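Local coordinates for periplasmic binding protein (Veillonella parvula, PDB 4LJS) that probably captures a metal-chelate-type ligand, such as an iron complex or corrinoid, outside the inner membrane for delivery to an ABC importer, at residues A[149-154]-A[217-222]; A[175-180]-A[298-303]; A[197-202]-A[247-252]; A[223-228]-A[308-313]. All blocks are in the same frame, centred on the assembly; numbering follows the deposited sequence.

Interaction 1: A[149-154]-A[217-222]; sequences LTMDME and GNIGAS
Asn218, on helix 215-222, accepts a bond from the backbone N of Met151 at the start of helix 151-164, next to the N-cap residue Thr150. Two hydrogen bonds make up the polar work at this helix start. Thr150 OG1 takes Met153 N at 3.3 Å, the capping bond proper. Met151 N, which has no acceptor within its own helix at this first turn, donates its N-H to Asn218 OD1 at 2.9 Å. That bond is nearly straight, 166° at the hydrogen, yet the donor stands above the amide plane of Asn218, 36° out of it. Asn218 CG lies anti to its own backbone N (chi1 -174°), which starts the amide off toward helix 151-164. The amide oxygen at a helix N terminus is probably favoured by the helix dipole.

A further polar pair braces the other helix: Asn218 O is gripped from opposite faces of its carbonyl plane by Ser222 N and by Ser222 OG, both of its own helix.

The apolar share belongs to the selenomethionine Met151. Its CG rests 3.9 Å from Ile219 CG1, the two side chains crossing at about a right angle, and the same CG is 3.3 Å from Asn218 OD1. Met151 and Ile219 both also pack on Leu299 of helix 299-310. At the outer margin of the contact, Met151 SE bears on Ser222, 3.4 Å from OG and 3.5 Å from CB.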
loop_
_atom_site.group_PDB
_atom_site.type_symbol
_atom_site.label_atom_id
_atom_site.label_comp_id
_atom_site.label_asym_id
_atom_site.label_seq_id
_atom_site.Cartn_x
_atom_site.Cartn_y
_atom_site.Cartn_z
ATOM N N LEU A 149 6.445 0.503 10.592
ATOM C CA LEU A 149 6.239 0.657 9.158
ATOM C C LEU A 149 6.039 2.138 8.832
ATOM O O LEU A 149 5.293 2.843 9.521
ATOM C CB LEU A 149 5.054 -0.198 8.722
ATOM C CG LEU A 149 5.277 -1.671 9.096
ATOM C CD1 LEU A 149 4.066 -2.531 8.777
ATOM C CD2 LEU A 149 6.533 -2.227 8.414
ATOM N N THR A 150 6.740 2.620 7.811
ATOM C CA THR A 150 6.791 4.059 7.554
ATOM C C THR A 150 6.464 4.443 6.111
ATOM O O THR A 150 6.496 3.597 5.205
ATOM C CB THR A 150 8.188 4.641 7.883
ATOM O OG1 THR A 150 9.163 4.057 7.010
ATOM C CG2 THR A 150 8.575 4.375 9.356
HETATM N N MSE A 151 6.167 5.728 5.910
HETATM C CA MSE A 151 5.980 6.270 4.572
HETATM C C MSE A 151 7.277 6.159 3.775
HETATM O O MSE A 151 7.259 5.881 2.574
HETATM C CB MSE A 151 5.514 7.731 4.637
HETATM C CG MSE A 151 4.164 7.913 5.311
HETATM SE SE MSE A 151 3.490 9.735 5.210
HETATM C CE MSE A 151 3.111 9.777 3.307
ATOM N N ASP A 152 8.397 6.382 4.457
ATOM C CA ASP A 152 9.723 6.260 3.861
ATOM C C ASP A 152 9.940 4.930 3.137
ATOM O O ASP A 152 10.451 4.914 2.017
ATOM C CB ASP A 152 10.812 6.466 4.916
ATOM C CG ASP A 152 11.042 7.935 5.236
ATOM O OD1 ASP A 152 10.625 8.793 4.426
ATOM O OD2 ASP A 152 11.639 8.232 6.295
HETATM N N MSE A 153 9.554 3.823 3.764
HETATM C CA MSE A 153 9.698 2.517 3.116
HETATM C C MSE A 153 8.955 2.466 1.790
HETATM O O MSE A 153 9.438 1.859 0.839
HETATM C CB MSE A 153 9.197 1.388 4.011
HETATM C CG MSE A 153 10.048 1.144 5.219
HETATM SE SE MSE A 153 9.157 -0.095 6.417
HETATM C CE MSE A 153 10.469 -0.043 7.881
ATOM N N GLU A 154 7.781 3.098 1.733
ATOM C CA GLU A 154 7.001 3.128 0.493
ATOM C C GLU A 154 7.688 3.974 -0.577
ATOM O O GLU A 154 7.707 3.599 -1.752
ATOM C CB GLU A 154 5.575 3.629 0.742
ATOM C CG GLU A 154 4.780 2.769 1.715
ATOM C CD GLU A 154 4.823 1.284 1.362
ATOM O OE1 GLU A 154 4.615 0.935 0.176
ATOM O OE2 GLU A 154 5.073 0.468 2.275
ATOM N N GLY A 217 -0.624 4.871 11.223
ATOM C CA GLY A 217 -0.172 5.699 12.329
ATOM C C GLY A 217 0.866 6.705 11.857
ATOM O O GLY A 217 0.799 7.887 12.197
ATOM N N ASN A 218 1.817 6.239 11.052
ATOM C CA ASN A 218 2.888 7.101 10.562
ATOM C C ASN A 218 2.358 8.182 9.629
ATOM O O ASN A 218 2.904 9.284 9.559
ATOM C CB ASN A 218 3.983 6.279 9.875
ATOM C CG ASN A 218 5.189 7.120 9.467
ATOM O OD1 ASN A 218 5.457 7.310 8.279
ATOM N ND2 ASN A 218 5.920 7.623 10.454
ATOM N N ILE A 219 1.288 7.871 8.908
ATOM C CA ILE A 219 0.682 8.868 8.036
ATOM C C ILE A 219 0.053 9.968 8.890
ATOM O O ILE A 219 0.242 11.155 8.620
ATOM C CB ILE A 219 -0.337 8.249 7.080
ATOM C CG1 ILE A 219 0.382 7.327 6.087
ATOM C CG2 ILE A 219 -1.124 9.340 6.346
ATOM C CD1 ILE A 219 -0.557 6.318 5.390
ATOM N N GLY A 220 -0.664 9.565 9.939
ATOM C CA GLY A 220 -1.176 10.511 10.915
ATOM C C GLY A 220 -0.088 11.378 11.536
ATOM O O GLY A 220 -0.234 12.599 11.608
ATOM N N ALA A 221 1.002 10.752 11.979
ATOM C CA ALA A 221 2.132 11.485 12.565
ATOM C C ALA A 221 2.818 12.406 11.550
ATOM O O ALA A 221 3.116 13.561 11.854
ATOM C CB ALA A 221 3.148 10.518 13.175
ATOM N N SER A 222 3.069 11.898 10.347
ATOM C CA SER A 222 3.644 12.724 9.285
ATOM C C SER A 222 2.815 13.988 9.053
ATOM O O SER A 222 3.358 15.069 8.828
ATOM C CB SER A 222 3.767 11.933 7.979
ATOM O OG SER A 222 4.645 10.833 8.162
#

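Interaction 2: A[175-180]-A[298-303]; sequences IQEMQQ and RLLDSI. Unlike the reference sequence in segment 298-303: Ser302 (reference Gly).
Met178, a selenomethionine, lays its side chain against helix 299-310, where three residues meet it, one squarely and two at a slant. Ile303 crosses it at about a right angle and touches it near the root, CD1 standing 3.6 Å from Met178 CB. Leu300 and Leu299 come in at a slant: Leu300 CD1 lies 4.0 Å from Met178 CG, while Met178 SE sits 4.0 Å from Leu299 CB and 3.8 Å from Leu300 N, close against the first turn of that helix. Met178 CG, set anti to the carbonyl carbon (chi1 -69°), is thereby placed where both Leu300 CD1 and Ile303 CD1 meet it.

Beside this apolar row, Glu177 reaches across with an extended chain, its CG anti to the backbone N. It crosses Leu300 at about a right angle, its OE2 3.9 Å from Leu300 CD2, a contact without a polar partner across the helices. The local axes run nearly parallel, 16° apart, and 10.4 Å from each other at closest.

Charge is handled elsewhere, on the face of 298-303 turned from helix 168-188. There Arg298 NE meets Asp301 OD1 at 2.7 Å in a salt bridge, and Arg80 and Glu56 extend the network. Met178 is backed by Tyr155 and Ile158 of helix 151-164. With no hydrogen bond between the segments, their pairing depends on shape and dispersion, the carboxylate of Glu177 staying at the rim.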
loop_
_atom_site.group_PDB
_atom_site.type_symbol
_atom_site.label_atom_id
_atom_site.label_comp_id
_atom_site.label_asym_id
_atom_site.label_seq_id
_atom_site.Cartn_x
_atom_site.Cartn_y
_atom_site.Cartn_z
ATOM N N ILE A 175 6.734 10.435 -6.151
ATOM C CA ILE A 175 7.181 10.611 -4.777
ATOM C C ILE A 175 7.058 12.074 -4.340
ATOM O O ILE A 175 6.554 12.370 -3.254
ATOM C CB ILE A 175 8.636 10.136 -4.635
ATOM C CG1 ILE A 175 8.687 8.603 -4.667
ATOM C CG2 ILE A 175 9.281 10.694 -3.374
ATOM C CD1 ILE A 175 10.071 8.053 -4.900
ATOM N N GLN A 176 7.512 12.984 -5.196
ATOM C CA GLN A 176 7.482 14.403 -4.888
ATOM C C GLN A 176 6.057 14.926 -4.690
ATOM O O GLN A 176 5.816 15.772 -3.832
ATOM C CB GLN A 176 8.193 15.214 -5.972
ATOM C CG GLN A 176 8.448 16.660 -5.561
ATOM C CD GLN A 176 8.842 17.553 -6.725
ATOM O OE1 GLN A 176 9.791 18.332 -6.631
ATOM N NE2 GLN A 176 8.101 17.456 -7.823
ATOM N N GLU A 177 5.119 14.423 -5.490
ATOM C CA GLU A 177 3.716 14.810 -5.369
ATOM C C GLU A 177 3.218 14.508 -3.958
ATOM O O GLU A 177 2.577 15.340 -3.311
ATOM C CB GLU A 177 2.879 14.050 -6.403
ATOM C CG GLU A 177 1.373 14.113 -6.200
ATOM C CD GLU A 177 0.601 13.427 -7.323
ATOM O OE1 GLU A 177 1.201 12.599 -8.049
ATOM O OE2 GLU A 177 -0.605 13.725 -7.484
HETATM N N MSE A 178 3.532 13.308 -3.486
HETATM C CA MSE A 178 3.128 12.868 -2.159
HETATM C C MSE A 178 3.819 13.670 -1.056
HETATM O O MSE A 178 3.176 14.131 -0.105
HETATM C CB MSE A 178 3.410 11.372 -2.007
HETATM C CG MSE A 178 2.505 10.511 -2.884
HETATM SE SE MSE A 178 2.739 8.574 -2.676
HETATM C CE MSE A 178 4.562 8.394 -3.262
ATOM N N GLN A 179 5.128 13.848 -1.191
ATOM C CA GLN A 179 5.892 14.582 -0.190
ATOM C C GLN A 179 5.469 16.049 -0.095
ATOM O O GLN A 179 5.361 16.603 0.999
ATOM C CB GLN A 179 7.385 14.497 -0.491
ATOM C CG GLN A 179 7.969 13.094 -0.394
ATOM C CD GLN A 179 9.470 13.096 -0.639
ATOM O OE1 GLN A 179 9.984 13.933 -1.383
ATOM N NE2 GLN A 179 10.180 12.169 -0.005
ATOM N N GLN A 180 5.242 16.679 -1.242
ATOM C CA GLN A 180 4.822 18.075 -1.266
ATOM C C GLN A 180 3.440 18.247 -0.641
ATOM O O GLN A 180 3.149 19.267 -0.013
ATOM C CB GLN A 180 4.817 18.612 -2.697
ATOM C CG GLN A 180 6.204 18.846 -3.260
ATOM C CD GLN A 180 6.187 19.393 -4.675
ATOM O OE1 GLN A 180 5.133 19.502 -5.304
ATOM N NE2 GLN A 180 7.361 19.738 -5.182
ATOM N N ARG A 298 -0.309 3.419 -4.035
ATOM C CA ARG A 298 -1.632 3.745 -3.484
ATOM C C ARG A 298 -1.555 4.510 -2.151
ATOM O O ARG A 298 -2.579 4.886 -1.563
ATOM C CB ARG A 298 -2.514 2.492 -3.342
ATOM C CG ARG A 298 -2.810 1.770 -4.662
ATOM C CD ARG A 298 -3.462 2.707 -5.678
ATOM N NE ARG A 298 -4.766 3.178 -5.221
ATOM C CZ ARG A 298 -5.904 2.511 -5.382
ATOM N NH1 ARG A 298 -5.916 1.325 -5.999
ATOM N NH2 ARG A 298 -7.037 3.031 -4.928
ATOM N N LEU A 299 -0.339 4.742 -1.678
ATOM C CA LEU A 299 -0.120 5.632 -0.542
ATOM C C LEU A 299 -0.728 7.026 -0.800
ATOM O O LEU A 299 -1.121 7.725 0.133
ATOM C CB LEU A 299 1.379 5.753 -0.246
ATOM C CG LEU A 299 1.783 6.688 0.898
ATOM C CD1 LEU A 299 1.012 6.361 2.178
ATOM C CD2 LEU A 299 3.268 6.618 1.144
ATOM N N LEU A 300 -0.806 7.420 -2.069
ATOM C CA LEU A 300 -1.430 8.689 -2.434
ATOM C C LEU A 300 -2.888 8.773 -1.975
ATOM O O LEU A 300 -3.338 9.825 -1.515
ATOM C CB LEU A 300 -1.335 8.926 -3.944
ATOM C CG LEU A 300 -1.928 10.249 -4.444
ATOM C CD1 LEU A 300 -1.290 11.450 -3.726
ATOM C CD2 LEU A 300 -1.801 10.383 -5.964
ATOM N N ASP A 301 -3.617 7.665 -2.099
ATOM C CA ASP A 301 -5.021 7.612 -1.682
ATOM C C ASP A 301 -5.167 7.854 -0.175
ATOM O O ASP A 301 -6.059 8.587 0.267
ATOM C CB ASP A 301 -5.656 6.262 -2.052
ATOM C CG ASP A 301 -5.790 6.060 -3.552
ATOM O OD1 ASP A 301 -4.797 5.669 -4.198
ATOM O OD2 ASP A 301 -6.896 6.277 -4.086
ATOM N N SER A 302 -4.301 7.225 0.616
ATOM C CA SER A 302 -4.378 7.382 2.064
ATOM C C SER A 302 -3.942 8.767 2.532
ATOM O O SER A 302 -4.555 9.325 3.443
ATOM C CB SER A 302 -3.600 6.294 2.797
ATOM O OG SER A 302 -2.281 6.148 2.312
ATOM N N ILE A 303 -2.898 9.317 1.912
ATOM C CA ILE A 303 -2.491 10.696 2.186
ATOM C C ILE A 303 -3.673 11.650 2.015
ATOM O O ILE A 303 -3.946 12.480 2.880
ATOM C CB ILE A 303 -1.346 11.159 1.262
ATOM C CG1 ILE A 303 -0.026 10.500 1.658
ATOM C CG2 ILE A 303 -1.178 12.670 1.340
ATOM C CD1 ILE A 303 1.072 10.706 0.627
#

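Interaction 3: A[197-202]-A[247-252]; sequences ALFIEV and VIFLIV
Phe199 and Phe249 stack their rings nearly parallel, the planes 16° apart, but offset so that little of one ring lies over the other, with centroids 4.9 Å apart. Phe249 CD2 lies over one face of the Phe199 ring, 3.4 Å from Phe199 CE2, and Ala197 CB sits at the edge of the Phe249 ring, near its plane. An alanine at Phe199 would probably open a gap beside Phe249 and leave that ring freer to shift.

Beneath the rings runs a parallel strand pairing. Leu198 N bonds to Val247 O and Ile200 N to Phe249 O, both at 3.0 Å, while Phe249 N and Ile251 N return to Leu198 O and Ile200 O. At the far end the strands part, and a water bridges Val202 N and Ile251 O. Glu201 turns its carboxylate to Arg208, Tyr210 and Gln203.

On the reverse face, Ile200 CD1 lies 3.8 Å from Leu250 CD2, the side chains alongside each other. These paired strands sit within the second lobe's mixed sheet, 247-252 flanked by strand 284-288, with Val306 of helix 299-310 covering the phenylalanines and helix 260-268 covering Leu250 and Val202.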
loop_
_atom_site.group_PDB
_atom_site.type_symbol
_atom_site.label_atom_id
_atom_site.label_comp_id
_atom_site.label_asym_id
_atom_site.label_seq_id
_atom_site.Cartn_x
_atom_site.Cartn_y
_atom_site.Cartn_z
ATOM N N ALA A 197 -6.421 11.913 16.279
ATOM C CA ALA A 197 -6.939 10.899 15.361
ATOM C C ALA A 197 -6.914 9.476 15.923
ATOM O O ALA A 197 -6.017 9.108 16.688
ATOM C CB ALA A 197 -6.176 10.944 14.038
ATOM N N LEU A 198 -7.902 8.680 15.517
ATOM C CA LEU A 198 -7.941 7.262 15.842
ATOM C C LEU A 198 -8.080 6.428 14.578
ATOM O O LEU A 198 -8.994 6.649 13.783
ATOM C CB LEU A 198 -9.105 6.955 16.787
ATOM C CG LEU A 198 -9.336 5.466 17.048
ATOM C CD1 LEU A 198 -8.195 4.877 17.869
ATOM C CD2 LEU A 198 -10.684 5.226 17.716
ATOM N N PHE A 199 -7.170 5.473 14.395
ATOM C CA PHE A 199 -7.246 4.544 13.272
ATOM C C PHE A 199 -7.605 3.158 13.781
ATOM O O PHE A 199 -6.868 2.566 14.575
ATOM C CB PHE A 199 -5.915 4.469 12.530
ATOM C CG PHE A 199 -5.459 5.779 11.960
ATOM C CD1 PHE A 199 -4.797 6.706 12.753
ATOM C CD2 PHE A 199 -5.674 6.079 10.627
ATOM C CE1 PHE A 199 -4.367 7.911 12.224
ATOM C CE2 PHE A 199 -5.248 7.281 10.090
ATOM C CZ PHE A 199 -4.597 8.202 10.893
ATOM N N ILE A 200 -8.742 2.645 13.329
ATOM C CA ILE A 200 -9.180 1.314 13.728
ATOM C C ILE A 200 -9.786 0.547 12.565
ATOM O O ILE A 200 -10.328 1.143 11.632
ATOM C CB ILE A 200 -10.218 1.362 14.871
ATOM C CG1 ILE A 200 -11.324 2.369 14.547
ATOM C CG2 ILE A 200 -9.545 1.713 16.187
ATOM C CD1 ILE A 200 -12.565 2.206 15.392
ATOM N N GLU A 201 -9.674 -0.778 12.624
ATOM C CA GLU A 201 -10.385 -1.658 11.705
ATOM C C GLU A 201 -11.403 -2.440 12.509
ATOM O O GLU A 201 -11.099 -2.929 13.598
ATOM C CB GLU A 201 -9.436 -2.627 10.983
ATOM C CG GLU A 201 -10.170 -3.654 10.111
ATOM C CD GLU A 201 -9.247 -4.619 9.369
ATOM O OE1 GLU A 201 -8.036 -4.668 9.686
ATOM O OE2 GLU A 201 -9.746 -5.330 8.464
ATOM N N VAL A 202 -12.616 -2.549 11.981
ATOM C CA VAL A 202 -13.667 -3.278 12.671
ATOM C C VAL A 202 -13.658 -4.749 12.283
ATOM O O VAL A 202 -13.747 -5.090 11.104
ATOM C CB VAL A 202 -15.051 -2.680 12.390
ATOM C CG1 VAL A 202 -16.143 -3.600 12.923
ATOM C CG2 VAL A 202 -15.153 -1.297 13.010
ATOM N N VAL A 247 -11.394 12.782 15.092
ATOM C CA VAL A 247 -11.691 12.119 13.823
ATOM C C VAL A 247 -11.307 10.636 13.891
ATOM O O VAL A 247 -10.230 10.280 14.377
ATOM C CB VAL A 247 -10.979 12.820 12.632
ATOM C CG1 VAL A 247 -9.483 12.966 12.897
ATOM C CG2 VAL A 247 -11.218 12.072 11.331
ATOM N N ILE A 248 -12.209 9.772 13.436
ATOM C CA ILE A 248 -11.944 8.344 13.395
ATOM C C ILE A 248 -11.751 7.880 11.963
ATOM O O ILE A 248 -12.550 8.193 11.082
ATOM C CB ILE A 248 -13.102 7.541 13.995
ATOM C CG1 ILE A 248 -13.248 7.851 15.485
ATOM C CG2 ILE A 248 -12.887 6.041 13.773
ATOM C CD1 ILE A 248 -14.444 7.184 16.127
ATOM N N PHE A 249 -10.684 7.133 11.729
ATOM C CA PHE A 249 -10.518 6.472 10.445
ATOM C C PHE A 249 -10.849 4.993 10.575
ATOM O O PHE A 249 -10.247 4.274 11.378
ATOM C CB PHE A 249 -9.116 6.706 9.895
ATOM C CG PHE A 249 -8.850 8.142 9.556
ATOM C CD1 PHE A 249 -9.332 8.688 8.371
ATOM C CD2 PHE A 249 -8.169 8.963 10.435
ATOM C CE1 PHE A 249 -9.112 10.008 8.058
ATOM C CE2 PHE A 249 -7.938 10.289 10.125
ATOM C CZ PHE A 249 -8.411 10.815 8.935
ATOM N N LEU A 250 -11.843 4.563 9.807
ATOM C CA LEU A 250 -12.242 3.160 9.764
ATOM C C LEU A 250 -11.519 2.446 8.628
ATOM O O LEU A 250 -11.842 2.635 7.452
ATOM C CB LEU A 250 -13.753 3.034 9.569
ATOM C CG LEU A 250 -14.656 3.531 10.699
ATOM C CD1 LEU A 250 -16.111 3.208 10.387
ATOM C CD2 LEU A 250 -14.243 2.925 12.034
ATOM N N ILE A 251 -10.538 1.630 8.986
ATOM C CA ILE A 251 -9.772 0.879 8.002
ATOM C C ILE A 251 -10.542 -0.356 7.533
ATOM O O ILE A 251 -11.044 -1.130 8.347
ATOM C CB ILE A 251 -8.386 0.506 8.557
ATOM C CG1 ILE A 251 -7.593 1.786 8.843
ATOM C CG2 ILE A 251 -7.630 -0.389 7.583
ATOM C CD1 ILE A 251 -6.301 1.567 9.589
ATOM N N VAL A 252 -10.654 -0.520 6.217
ATOM C CA VAL A 252 -11.427 -1.624 5.652
ATOM C C VAL A 252 -10.596 -2.439 4.681
ATOM O O VAL A 252 -10.005 -1.886 3.750
ATOM C CB VAL A 252 -12.662 -1.129 4.883
ATOM C CG1 VAL A 252 -13.599 -2.309 4.570
ATOM C CG2 VAL A 252 -13.382 -0.053 5.669
HETATM O O HOH W 1 -13.226 -1.608 9.776
#

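Interaction 4: A[223-228]-A[308-313]; sequences LHADVI and HGLYPN
Tyr311 and Leu310, at the end of helix 299-310, grip the turn that follows helix 215-222. The tight side has a polar and an apolar element. Tyr311 OH donates to Leu223 O at 2.7 Å, the carbonyl oxygen lying at the edge of the ring, in its plane, and the donor nearly along the C=O axis (161° at the oxygen). Leu310 CG, set anti to the carbonyl carbon (chi1 -73°), carries both methyls against the turn: CD1 is 3.8 Å from Leu223 CB and 3.7 Å from Ala225 CB, and CD2 is also 3.7 Å from Ala225 CB.

The loose side is His224, exposed to solvent; of its side chain only CB comes near Tyr311 OH, at 4.0 Å. Its positive phi of 66° marks it as the C-prime residue of a Schellman motif, in which Ala225 N returns to Gly220 O and His224 N to Ala221 O. The hydroxyl thus meets the chain just where that helix ends. A phenylalanine in place of Tyr311 would probably leave Leu223 O without this donor and the turn less firmly tied to the helix end.

Helix 168-188 lines the same spot, Thr185 touching both Leu223 and Tyr311, with Val182 against Leu223. Leu310 continues onto Ala197 of strand 196-203, and the turn itself leads into strand 226-227, which pairs parallel with that strand, so the contact lies between the edge of the sheet and two helices.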
loop_
_atom_site.group_PDB
_atom_site.type_symbol
_atom_site.label_atom_id
_atom_site.label_comp_id
_atom_site.label_asym_id
_atom_site.label_seq_id
_atom_site.Cartn_x
_atom_site.Cartn_y
_atom_site.Cartn_z
ATOM N N LEU A 223 1.497 13.842 9.132
ATOM C CA LEU A 223 0.590 14.963 8.920
ATOM C C LEU A 223 0.368 15.792 10.193
ATOM O O LEU A 223 -0.566 16.594 10.272
ATOM C CB LEU A 223 -0.728 14.468 8.324
ATOM C CG LEU A 223 -0.591 14.015 6.860
ATOM C CD1 LEU A 223 -1.747 13.120 6.415
ATOM C CD2 LEU A 223 -0.493 15.232 5.958
ATOM N N HIS A 224 1.246 15.592 11.173
ATOM C CA HIS A 224 1.262 16.375 12.411
ATOM C C HIS A 224 0.027 16.170 13.289
ATOM O O HIS A 224 -0.302 17.022 14.118
ATOM C CB HIS A 224 1.460 17.865 12.123
ATOM C CG HIS A 224 2.382 18.534 13.088
ATOM N ND1 HIS A 224 3.733 18.262 13.129
ATOM C CD2 HIS A 224 2.145 19.436 14.070
ATOM C CE1 HIS A 224 4.290 18.975 14.095
ATOM N NE2 HIS A 224 3.352 19.700 14.674
ATOM N N ALA A 225 -0.656 15.045 13.107
ATOM C CA ALA A 225 -1.801 14.734 13.951
ATOM C C ALA A 225 -1.346 14.125 15.271
ATOM O O ALA A 225 -0.233 13.610 15.389
ATOM C CB ALA A 225 -2.757 13.787 13.240
ATOM N N ASP A 226 -2.220 14.189 16.263
ATOM C CA ASP A 226 -1.987 13.521 17.531
ATOM C C ASP A 226 -2.623 12.132 17.448
ATOM O O ASP A 226 -3.823 11.974 17.675
ATOM C CB ASP A 226 -2.589 14.348 18.675
ATOM C CG ASP A 226 -2.259 13.788 20.045
ATOM O OD1 ASP A 226 -1.337 12.951 20.147
ATOM O OD2 ASP A 226 -2.918 14.197 21.027
ATOM N N VAL A 227 -1.815 11.135 17.101
ATOM C CA VAL A 227 -2.321 9.788 16.863
ATOM C C VAL A 227 -2.500 9.021 18.167
ATOM O O VAL A 227 -1.565 8.886 18.953
ATOM C CB VAL A 227 -1.403 8.991 15.903
ATOM C CG1 VAL A 227 -1.936 7.584 15.698
ATOM C CG2 VAL A 227 -1.303 9.692 14.568
ATOM N N ILE A 228 -3.713 8.528 18.390
ATOM C CA ILE A 228 -4.019 7.723 19.568
ATOM C C ILE A 228 -3.400 6.331 19.458
ATOM O O ILE A 228 -3.474 5.695 18.406
ATOM C CB ILE A 228 -5.541 7.576 19.751
ATOM C CG1 ILE A 228 -6.180 8.945 19.977
ATOM C CG2 ILE A 228 -5.862 6.639 20.906
ATOM C CD1 ILE A 228 -7.677 8.912 20.025
ATOM N N HIS A 308 -7.374 15.098 4.330
ATOM C CA HIS A 308 -8.685 15.712 4.162
ATOM C C HIS A 308 -9.564 15.502 5.395
ATOM O O HIS A 308 -10.302 16.400 5.784
ATOM C CB HIS A 308 -9.379 15.206 2.893
ATOM C CG HIS A 308 -8.812 15.782 1.627
ATOM N ND1 HIS A 308 -7.456 15.925 1.413
ATOM C CD2 HIS A 308 -9.420 16.247 0.508
ATOM C CE1 HIS A 308 -7.253 16.453 0.218
ATOM N NE2 HIS A 308 -8.429 16.660 -0.350
ATOM N N GLY A 309 -9.461 14.329 6.020
ATOM C CA GLY A 309 -10.177 14.059 7.257
ATOM C C GLY A 309 -9.611 14.779 8.476
ATOM O O GLY A 309 -10.355 15.179 9.381
ATOM N N LEU A 310 -8.291 14.943 8.519
ATOM C CA LEU A 310 -7.658 15.615 9.651
ATOM C C LEU A 310 -7.934 17.107 9.606
ATOM O O LEU A 310 -8.191 17.728 10.636
ATOM C CB LEU A 310 -6.144 15.377 9.659
ATOM C CG LEU A 310 -5.647 13.988 10.053
ATOM C CD1 LEU A 310 -4.141 13.900 9.839
ATOM C CD2 LEU A 310 -6.022 13.677 11.501
ATOM N N TYR A 311 -7.904 17.679 8.404
ATOM C CA TYR A 311 -8.012 19.130 8.263
ATOM C C TYR A 311 -9.135 19.607 7.331
ATOM O O TYR A 311 -8.862 20.165 6.272
ATOM C CB TYR A 311 -6.659 19.684 7.809
ATOM C CG TYR A 311 -5.529 19.296 8.737
ATOM C CD1 TYR A 311 -5.355 19.940 9.957
ATOM C CD2 TYR A 311 -4.645 18.271 8.408
ATOM C CE1 TYR A 311 -4.325 19.591 10.808
ATOM C CE2 TYR A 311 -3.603 17.915 9.267
ATOM C CZ TYR A 311 -3.450 18.581 10.462
ATOM O OH TYR A 311 -2.428 18.241 11.328
ATOM N N PRO A 312 -10.404 19.413 7.742
ATOM C CA PRO A 312 -11.587 19.729 6.924
ATOM C C PRO A 312 -11.654 21.196 6.503
ATOM O O PRO A 312 -12.248 21.514 5.471
ATOM C CB PRO A 312 -12.763 19.422 7.864
ATOM C CG PRO A 312 -12.206 18.529 8.908
ATOM C CD PRO A 312 -10.780 18.949 9.088
ATOM N N ASN A 313 -11.064 22.084 7.291
ATOM C CA ASN A 313 -11.070 23.499 6.940
ATOM C C ASN A 313 -10.106 23.829 5.812
ATOM O O ASN A 313 -10.352 24.741 5.026
ATOM C CB ASN A 313 -10.782 24.371 8.161
ATOM C CG ASN A 313 -11.947 24.417 9.122
ATOM O OD1 ASN A 313 -13.108 24.377 8.709
ATOM N ND2 ASN A 313 -11.646 24.493 10.414
#

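Overall arrangement
From the N terminus, the chain passes 149-154, then 175-180 and 197-202, before 217-222 returns to close interaction 1. Interaction 4 opens directly afterwards at 223-228, in series with interaction 1. Strand 247-252 then closes interaction 3, which is nested within interaction 2 and crosses both 1 and 4. Segment 298-303 closes interaction 2, and 308-313, at the end of the same helix, closes interaction 4, so these two also cross, as do 1 and 2. Helix 299-310 thus ties helices 151-164 and 168-188 to helix 215-222 and to the sheet of the second lobe; Met151 CE to Ile303 CD1, 3.5 Å, joins interactions 1 and 2.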